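Local atomic coordinates of PTS system fructose-like EIIB component 3 (PDB entry 4TN5), a protein that probably relays a phosphoryl group from the EIIA component to incoming fructose as the cytoplasmic EIIB part of a bacterial sugar phosphotransferase system. Residues A6-V11 and I37-A42; M1-A6 and I54-V59. All coordinates share one frame; numbering follows the deposited sequence.

Contact 1. Residues A6-V11 and I37-A42; sequences AVTACV and IETQGA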
ATOM      1  N   ALA A   6       4.446  -4.423 -15.266  1.00 39.30           N
ATOM      2  CA  ALA A   6       3.644  -3.212 -15.357  1.00 29.15           C
ATOM      3  C   ALA A   6       2.283  -3.435 -15.997  1.00 28.78           C
ATOM      4  O   ALA A   6       2.108  -4.317 -16.838  1.00 32.97           O
ATOM      5  CB  ALA A   6       4.404  -2.140 -16.107  1.00 19.47           C
ATOM      6  N   VAL A   7       1.320  -2.621 -15.583  1.00 36.04           N
ATOM      7  CA  VAL A   7       0.001  -2.618 -16.193  1.00 37.74           C
ATOM      8  C   VAL A   7      -0.425  -1.188 -16.491  1.00 40.07           C
ATOM      9  O   VAL A   7      -0.500  -0.351 -15.590  1.00 44.07           O
ATOM     10  CB  VAL A   7      -1.057  -3.278 -15.292  1.00 42.03           C
ATOM     11  CG1 VAL A   7      -2.429  -3.172 -15.935  1.00 48.42           C
ATOM     12  CG2 VAL A   7      -0.705  -4.733 -15.026  1.00 38.19           C
ATOM     13  N   THR A   8      -0.684  -0.908 -17.762  1.00 30.68           N
ATOM     14  CA  THR A   8      -1.200   0.391 -18.164  1.00 38.48           C
ATOM     15  C   THR A   8      -2.665   0.239 -18.548  1.00 45.40           C
ATOM     16  O   THR A   8      -3.026  -0.673 -19.291  1.00 55.71           O
ATOM     17  CB  THR A   8      -0.404   0.978 -19.342  1.00 45.01           C
ATOM     18  OG1 THR A   8      -0.470   0.085 -20.460  1.00 35.77           O
ATOM     19  CG2 THR A   8       1.051   1.175 -18.950  1.00 40.85           C
ATOM     20  N   ALA A   9      -3.514   1.125 -18.039  1.00 39.60           N
ATOM     21  CA  ALA A   9      -4.945   0.995 -18.282  1.00 48.08           C
ATOM     22  C   ALA A   9      -5.638   2.319 -18.574  1.00 57.06           C
ATOM     23  O   ALA A   9      -5.404   3.325 -17.905  1.00 54.70           O
ATOM     24  CB  ALA A   9      -5.617   0.294 -17.116  1.00 51.60           C
ATOM     25  N   CYS A  10      -6.503   2.299 -19.581  1.00 62.08           N
ATOM     26  CA  CYS A  10      -7.312   3.456 -19.935  1.00 69.23           C
ATOM     27  C   CYS A  10      -8.619   3.022 -20.580  1.00 76.77           C
ATOM     28  O   CYS A  10      -8.611   2.186 -21.481  1.00 75.66           O
ATOM     29  CB  CYS A  10      -6.565   4.356 -20.914  1.00 72.88           C
ATOM     30  SG  CYS A  10      -7.633   5.625 -21.623  1.00130.68           S
ATOM     31  N   VAL A  11      -9.737   3.583 -20.127  1.00 89.92           N
ATOM     32  CA  VAL A  11     -11.017   3.301 -20.768  1.00 94.68           C
ATOM     33  C   VAL A  11     -11.081   3.848 -22.185  1.00 97.77           C
ATOM     34  O   VAL A  11     -11.626   3.203 -23.078  1.00 98.71           O
ATOM     35  CB  VAL A  11     -12.236   3.856 -19.981  1.00 89.01           C
ATOM     36  CG1 VAL A  11     -12.453   3.075 -18.710  1.00 91.15           C
ATOM     37  CG2 VAL A  11     -12.074   5.356 -19.690  1.00 89.26           C
ATOM     38  N   ILE A  37       5.065  -5.739 -19.756  1.00 38.83           N
ATOM     39  CA  ILE A  37       3.961  -4.801 -19.588  1.00 41.60           C
ATOM     40  C   ILE A  37       2.625  -5.369 -20.054  1.00 43.85           C
ATOM     41  O   ILE A  37       2.463  -5.729 -21.220  1.00 41.71           O
ATOM     42  CB  ILE A  37       4.229  -3.481 -20.336  1.00 34.72           C
ATOM     43  CG1 ILE A  37       5.614  -2.939 -19.979  1.00 35.70           C
ATOM     44  CG2 ILE A  37       3.149  -2.459 -20.017  1.00 43.25           C
ATOM     45  CD1 ILE A  37       5.979  -1.668 -20.715  1.00 40.70           C
ATOM     46  N   GLU A  38       1.671  -5.443 -19.132  1.00 46.17           N
ATOM     47  CA  GLU A  38       0.317  -5.863 -19.462  1.00 47.88           C
ATOM     48  C   GLU A  38      -0.508  -4.658 -19.888  1.00 49.12           C
ATOM     49  O   GLU A  38      -0.445  -3.598 -19.265  1.00 44.06           O
ATOM     50  CB  GLU A  38      -0.342  -6.553 -18.267  1.00 53.40           C
ATOM     51  CG  GLU A  38      -1.808  -6.905 -18.475  1.00 64.30           C
ATOM     52  CD  GLU A  38      -2.394  -7.680 -17.310  1.00 63.98           C
ATOM     53  OE1 GLU A  38      -1.714  -8.596 -16.801  1.00 58.01           O
ATOM     54  OE2 GLU A  38      -3.534  -7.371 -16.900  1.00 60.51           O
ATOM     55  N   THR A  39      -1.275  -4.822 -20.958  1.00 59.54           N
ATOM     56  CA  THR A  39      -2.134  -3.755 -21.449  1.00 60.16           C
ATOM     57  C   THR A  39      -3.604  -4.101 -21.257  1.00 51.80           C
ATOM     58  O   THR A  39      -4.050  -5.183 -21.632  1.00 61.68           O
ATOM     59  CB  THR A  39      -1.864  -3.461 -22.937  1.00 69.55           C
ATOM     60  OG1 THR A  39      -0.798  -2.508 -23.051  1.00 64.30           O
ATOM     61  CG2 THR A  39      -3.109  -2.903 -23.608  1.00 74.94           C
ATOM     62  N   GLN A  40      -4.351  -3.180 -20.657  1.00 40.30           N
ATOM     63  CA  GLN A  40      -5.790  -3.340 -20.513  1.00 51.63           C
ATOM     64  C   GLN A  40      -6.505  -2.156 -21.152  1.00 58.20           C
ATOM     65  O   GLN A  40      -6.448  -1.038 -20.643  1.00 64.59           O
ATOM     66  CB  GLN A  40      -6.175  -3.471 -19.038  1.00 51.30           C
ATOM     67  CG  GLN A  40      -5.569  -4.685 -18.347  1.00 56.02           C
ATOM     68  CD  GLN A  40      -6.022  -4.828 -16.906  1.00 64.18           C
ATOM     69  OE1 GLN A  40      -6.941  -4.142 -16.460  1.00 61.43           O
ATOM     70  NE2 GLN A  40      -5.375  -5.725 -16.169  1.00 56.60           N
ATOM     71  N   GLY A  41      -7.172  -2.407 -22.273  1.00 76.85           N
ATOM     72  CA  GLY A  41      -7.857  -1.354 -22.999  1.00 83.90           C
ATOM     73  C   GLY A  41      -9.165  -1.813 -23.612  1.00 86.35           C
ATOM     74  O   GLY A  41      -9.672  -2.886 -23.287  1.00 86.08           O
ATOM     75  N   ALA A  42      -9.708  -0.993 -24.508  1.00 86.07           N
ATOM     76  CA  ALA A  42     -10.981  -1.289 -25.159  1.00 85.77           C
ATOM     77  C   ALA A  42     -10.906  -2.549 -26.018  1.00 82.61           C
ATOM     78  O   ALA A  42     -11.928  -3.166 -26.319  1.00 84.75           O
ATOM     79  CB  ALA A  42     -11.438  -0.101 -25.993  1.00 89.91           C
TER

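Contact 2. Residues M1-A6 and I54-V59; sequences MAYLVA and IRRADV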
HETATM    1  N   MSE A   1      19.545  -5.257 -13.874  1.00104.46           N
HETATM    2  CA  MSE A   1      19.328  -6.640 -13.468  1.00106.14           C
HETATM    3  C   MSE A   1      18.062  -6.761 -12.627  1.00 94.98           C
HETATM    4  O   MSE A   1      17.678  -7.857 -12.217  1.00 96.65           O
HETATM    5  CB  MSE A   1      20.535  -7.164 -12.688  1.00116.86           C
HETATM    6  CG  MSE A   1      20.720  -6.517 -11.325  1.00119.64           C
HETATM    7 SE   MSE A   1      22.461  -6.899 -10.536  1.00111.62          SE
HETATM    8  CE  MSE A   1      23.481  -5.454 -11.358  1.00107.13           C
ATOM      9  N   ALA A   2      17.421  -5.625 -12.369  1.00 73.53           N
ATOM     10  CA  ALA A   2      16.148  -5.606 -11.660  1.00 61.47           C
ATOM     11  C   ALA A   2      15.018  -5.891 -12.641  1.00 53.82           C
ATOM     12  O   ALA A   2      15.122  -5.572 -13.825  1.00 49.00           O
ATOM     13  CB  ALA A   2      15.939  -4.264 -10.980  1.00 58.03           C
ATOM     14  N   TYR A   3      13.940  -6.493 -12.150  1.00 49.96           N
ATOM     15  CA  TYR A   3      12.842  -6.890 -13.024  1.00 50.85           C
ATOM     16  C   TYR A   3      11.502  -6.282 -12.615  1.00 52.73           C
ATOM     17  O   TYR A   3      11.032  -6.471 -11.493  1.00 48.81           O
ATOM     18  CB  TYR A   3      12.739  -8.414 -13.102  1.00 56.23           C
ATOM     19  CG  TYR A   3      11.623  -8.897 -13.995  1.00 56.11           C
ATOM     20  CD1 TYR A   3      11.567  -8.526 -15.332  1.00 52.13           C
ATOM     21  CD2 TYR A   3      10.625  -9.728 -13.504  1.00 66.44           C
ATOM     22  CE1 TYR A   3      10.547  -8.965 -16.153  1.00 50.65           C
ATOM     23  CE2 TYR A   3       9.603 -10.173 -14.317  1.00 70.46           C
ATOM     24  CZ  TYR A   3       9.568  -9.789 -15.640  1.00 57.87           C
ATOM     25  OH  TYR A   3       8.550 -10.230 -16.454  1.00 61.34           O
ATOM     26  N   LEU A   4      10.889  -5.564 -13.550  1.00 54.24           N
ATOM     27  CA  LEU A   4       9.658  -4.828 -13.299  1.00 46.51           C
ATOM     28  C   LEU A   4       8.504  -5.393 -14.120  1.00 44.03           C
ATOM     29  O   LEU A   4       8.666  -5.696 -15.298  1.00 49.33           O
ATOM     30  CB  LEU A   4       9.870  -3.354 -13.662  1.00 43.32           C
ATOM     31  CG  LEU A   4       8.691  -2.379 -13.612  1.00 50.22           C
ATOM     32  CD1 LEU A   4       8.541  -1.770 -12.230  1.00 55.75           C
ATOM     33  CD2 LEU A   4       8.857  -1.294 -14.664  1.00 46.91           C
ATOM     34  N   VAL A   5       7.340  -5.551 -13.497  1.00 36.38           N
ATOM     35  CA  VAL A   5       6.126  -5.852 -14.249  1.00 34.47           C
ATOM     36  C   VAL A   5       5.212  -4.636 -14.205  1.00 35.35           C
ATOM     37  O   VAL A   5       5.211  -3.889 -13.226  1.00 36.51           O
ATOM     38  CB  VAL A   5       5.385  -7.101 -13.721  1.00 40.72           C
ATOM     39  CG1 VAL A   5       6.236  -8.347 -13.918  1.00 40.18           C
ATOM     40  CG2 VAL A   5       5.004  -6.926 -12.261  1.00 45.73           C
ATOM     41  N   ALA A   6       4.446  -4.423 -15.266  1.00 39.30           N
ATOM     42  CA  ALA A   6       3.644  -3.212 -15.357  1.00 29.15           C
ATOM     43  C   ALA A   6       2.283  -3.435 -15.997  1.00 28.78           C
ATOM     44  O   ALA A   6       2.108  -4.317 -16.838  1.00 32.97           O
ATOM     45  CB  ALA A   6       4.404  -2.140 -16.107  1.00 19.47           C
ATOM     46  N   ILE A  54       5.083 -12.185 -12.168  1.00 51.89           N
ATOM     47  CA  ILE A  54       4.653 -11.292 -11.095  1.00 57.01           C
ATOM     48  C   ILE A  54       5.293 -11.683  -9.764  1.00 62.47           C
ATOM     49  O   ILE A  54       5.609 -10.827  -8.936  1.00 65.48           O
ATOM     50  CB  ILE A  54       3.110 -11.294 -10.960  1.00 58.14           C
ATOM     51  CG1 ILE A  54       2.462 -10.846 -12.270  1.00 47.77           C
ATOM     52  CG2 ILE A  54       2.657 -10.397  -9.815  1.00 64.88           C
ATOM     53  CD1 ILE A  54       0.950 -10.787 -12.218  1.00 55.43           C
ATOM     54  N   ARG A  55       5.498 -12.983  -9.576  1.00 64.70           N
ATOM     55  CA  ARG A  55       6.032 -13.513  -8.324  1.00 70.89           C
ATOM     56  C   ARG A  55       7.561 -13.416  -8.244  1.00 63.55           C
ATOM     57  O   ARG A  55       8.145 -13.518  -7.163  1.00 68.52           O
ATOM     58  CB  ARG A  55       5.535 -14.954  -8.114  1.00 77.81           C
ATOM     59  CG  ARG A  55       4.036 -15.133  -7.890  1.00 80.90           C
ATOM     60  CD  ARG A  55       3.690 -16.591  -7.623  1.00 92.74           C
ATOM     61  NE  ARG A  55       2.256 -16.783  -7.431  1.00 99.79           N
ATOM     62  CZ  ARG A  55       1.622 -16.582  -6.278  1.00107.32           C
ATOM     63  NH1 ARG A  55       2.295 -16.189  -5.205  1.00106.36           N
ATOM     64  NH2 ARG A  55       0.313 -16.775  -6.202  1.00113.65           N
ATOM     65  N   ARG A  56       8.211 -13.193  -9.380  1.00 61.07           N
ATOM     66  CA  ARG A  56       9.662 -13.030  -9.383  1.00 62.31           C
ATOM     67  C   ARG A  56      10.057 -11.597  -9.718  1.00 69.88           C
ATOM     68  O   ARG A  56      11.243 -11.266  -9.767  1.00 75.07           O
ATOM     69  CB  ARG A  56      10.316 -13.996 -10.366  1.00 58.41           C
ATOM     70  CG  ARG A  56      10.138 -13.597 -11.810  1.00 64.62           C
ATOM     71  CD  ARG A  56      10.703 -14.642 -12.743  1.00 68.82           C
ATOM     72  NE  ARG A  56      10.426 -14.303 -14.132  1.00 71.43           N
ATOM     73  CZ  ARG A  56      11.162 -13.464 -14.851  1.00 68.21           C
ATOM     74  NH1 ARG A  56      12.221 -12.880 -14.308  1.00 64.38           N
ATOM     75  NH2 ARG A  56      10.839 -13.209 -16.111  1.00 62.86           N
ATOM     76  N   ALA A  57       9.060 -10.753  -9.958  1.00 63.77           N
ATOM     77  CA  ALA A  57       9.304  -9.336 -10.181  1.00 51.54           C
ATOM     78  C   ALA A  57       9.710  -8.687  -8.867  1.00 58.89           C
ATOM     79  O   ALA A  57       9.184  -9.030  -7.808  1.00 59.89           O
ATOM     80  CB  ALA A  57       8.066  -8.663 -10.744  1.00 43.96           C
ATOM     81  N   ASP A  58      10.650  -7.753  -8.936  1.00 48.96           N
ATOM     82  CA  ASP A  58      11.119  -7.070  -7.740  1.00 43.89           C
ATOM     83  C   ASP A  58      10.165  -5.949  -7.343  1.00 46.09           C
ATOM     84  O   ASP A  58      10.111  -5.548  -6.180  1.00 54.83           O
ATOM     85  CB  ASP A  58      12.530  -6.524  -7.955  1.00 48.84           C
ATOM     86  CG  ASP A  58      13.535  -7.618  -8.260  1.00 64.56           C
ATOM     87  OD1 ASP A  58      14.098  -8.193  -7.304  1.00 73.92           O
ATOM     88  OD2 ASP A  58      13.763  -7.901  -9.455  1.00 66.16           O
ATOM     89  N   VAL A  59       9.408  -5.456  -8.319  1.00 47.67           N
ATOM     90  CA  VAL A  59       8.447  -4.383  -8.089  1.00 32.42           C
ATOM     91  C   VAL A  59       7.482  -4.283  -9.269  1.00 34.75           C
ATOM     92  O   VAL A  59       7.850  -4.571 -10.408  1.00 48.50           O
ATOM     93  CB  VAL A  59       9.161  -3.027  -7.854  1.00 35.57           C
ATOM     94  CG1 VAL A  59       9.999  -2.646  -9.062  1.00 39.86           C
ATOM     95  CG2 VAL A  59       8.164  -1.925  -7.507  1.00 33.23           C
TER

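Contact 1. Residues A6-V11 and I37-A42
A6, E38, T8 and Q40 join two parallel strands by a ladder of three backbone hydrogen bonds. E38 N donates to A6 O at 2.6 Å. T8 N then donates to E38 O at 3.1 Å. Q40 N gives the last bond, to T8 O, also at 3.1 Å and nearly straight at 173°. Thus E38 and T8 each use both backbone N and O across the pair. The CA-H groups of V7 and A9 add weaker contacts to E38 O and Q40 O.

A second polar link runs along the strand 37-41. The side chains of E38 and Q40 lie on the same face as V7 and A9. Q40 NE2 donates to E38 OE2 at 2.6 Å, with the oxygen in the plane of the amide. A69 O is a second partner of NE2, and the two bonds together help to fix the rotation of the amide. E38 OE1 is held by R73 in a salt bridge and by L49 N, so the buried carboxylate has partners on both oxygens and probably stays charged.

V7 packs against this polar pair. Its CG1 is anti to the backbone N (chi1 176°) and reaches Q40 NE2 at 3.9 Å. Its CG2 lies alongside E38 CB at 3.7 Å. On the face of A6 and T8, A6 CB meets I37 CG2 at 4.1 Å. There the T8 and T39 hydroxyls approach only to 3.7 Å between their OG1 atoms.

Beyond A9 and G41 the strands give way to loops. C10, the inferred site of the phosphocysteine intermediate, unmodified here, directly follows strand 3-9. This is the parallel pair of a beta-alpha-beta crossover. Its helix 18-30 packs on A6, T8, I37 and T39. Strand 59-64 flanks 3-9 on its other edge, and strand 44-46 pairs antiparallel with 34-41.

Contact 2. Residues M1-A6 and I54-V59
Y3 CG lies anti to its backbone N (chi1 -180°) and R56 CG between its backbone N and carbonyl carbon (chi1 75°), which brings ring and guanidinium together. The R56 chain runs extended to NE, and its last torsion turns the guanidinium flat over one face of the Y3 ring, with the planes 4° apart. This is an off-centre cation-pi stack, with R56 CZ 4.2 Å from the ring centroid. D53 holds R56 NH2 in a salt bridge, and Y3 OH bonds to S36.

D58 grips the backbone of Y3 twice. Its OD2 accepts from Y3 N at 3.0 Å, met on its anti side and somewhat out of the carboxylate plane. Its own N donates to Y3 O at 2.9 Å. Next along, V5 N donates to V59 O at 3.3 Å, which begins parallel pairing.

Apolar contacts complete the join. A57 CB touches V5 CG1 at 3.7 Å, and L4 CD1 meets V59 CG1 at 3.6 Å.

The contact joins the start of strand 3-9 to the turn that leads from helix 51-56 into strand 59-64. Helix 92-103 packs on L4, D58 and V59, while C28 of helix 18-30 also touches L4.

How the contacts relate
Contacts 1 and 2 use successive parts of strand 3-9 and share A6. Their centres are about 17 Å apart, on opposite sides of the chain's centre. Contact 2 joins the N-terminal end of this strand to the start of strand 59-64. Contact 1 joins its C-terminal end to strand 34-41. Strand 3-9 thus lies between these two parallel neighbours in the sheet. Along the chain, contact 1 is nested inside the loop that contact 2 closes. The inferred active-site C10 belongs to contact 1, whereas contact 2 lies away from it. The side chain of V59 in contact 2 is about 13 Å from the bound nickel ion.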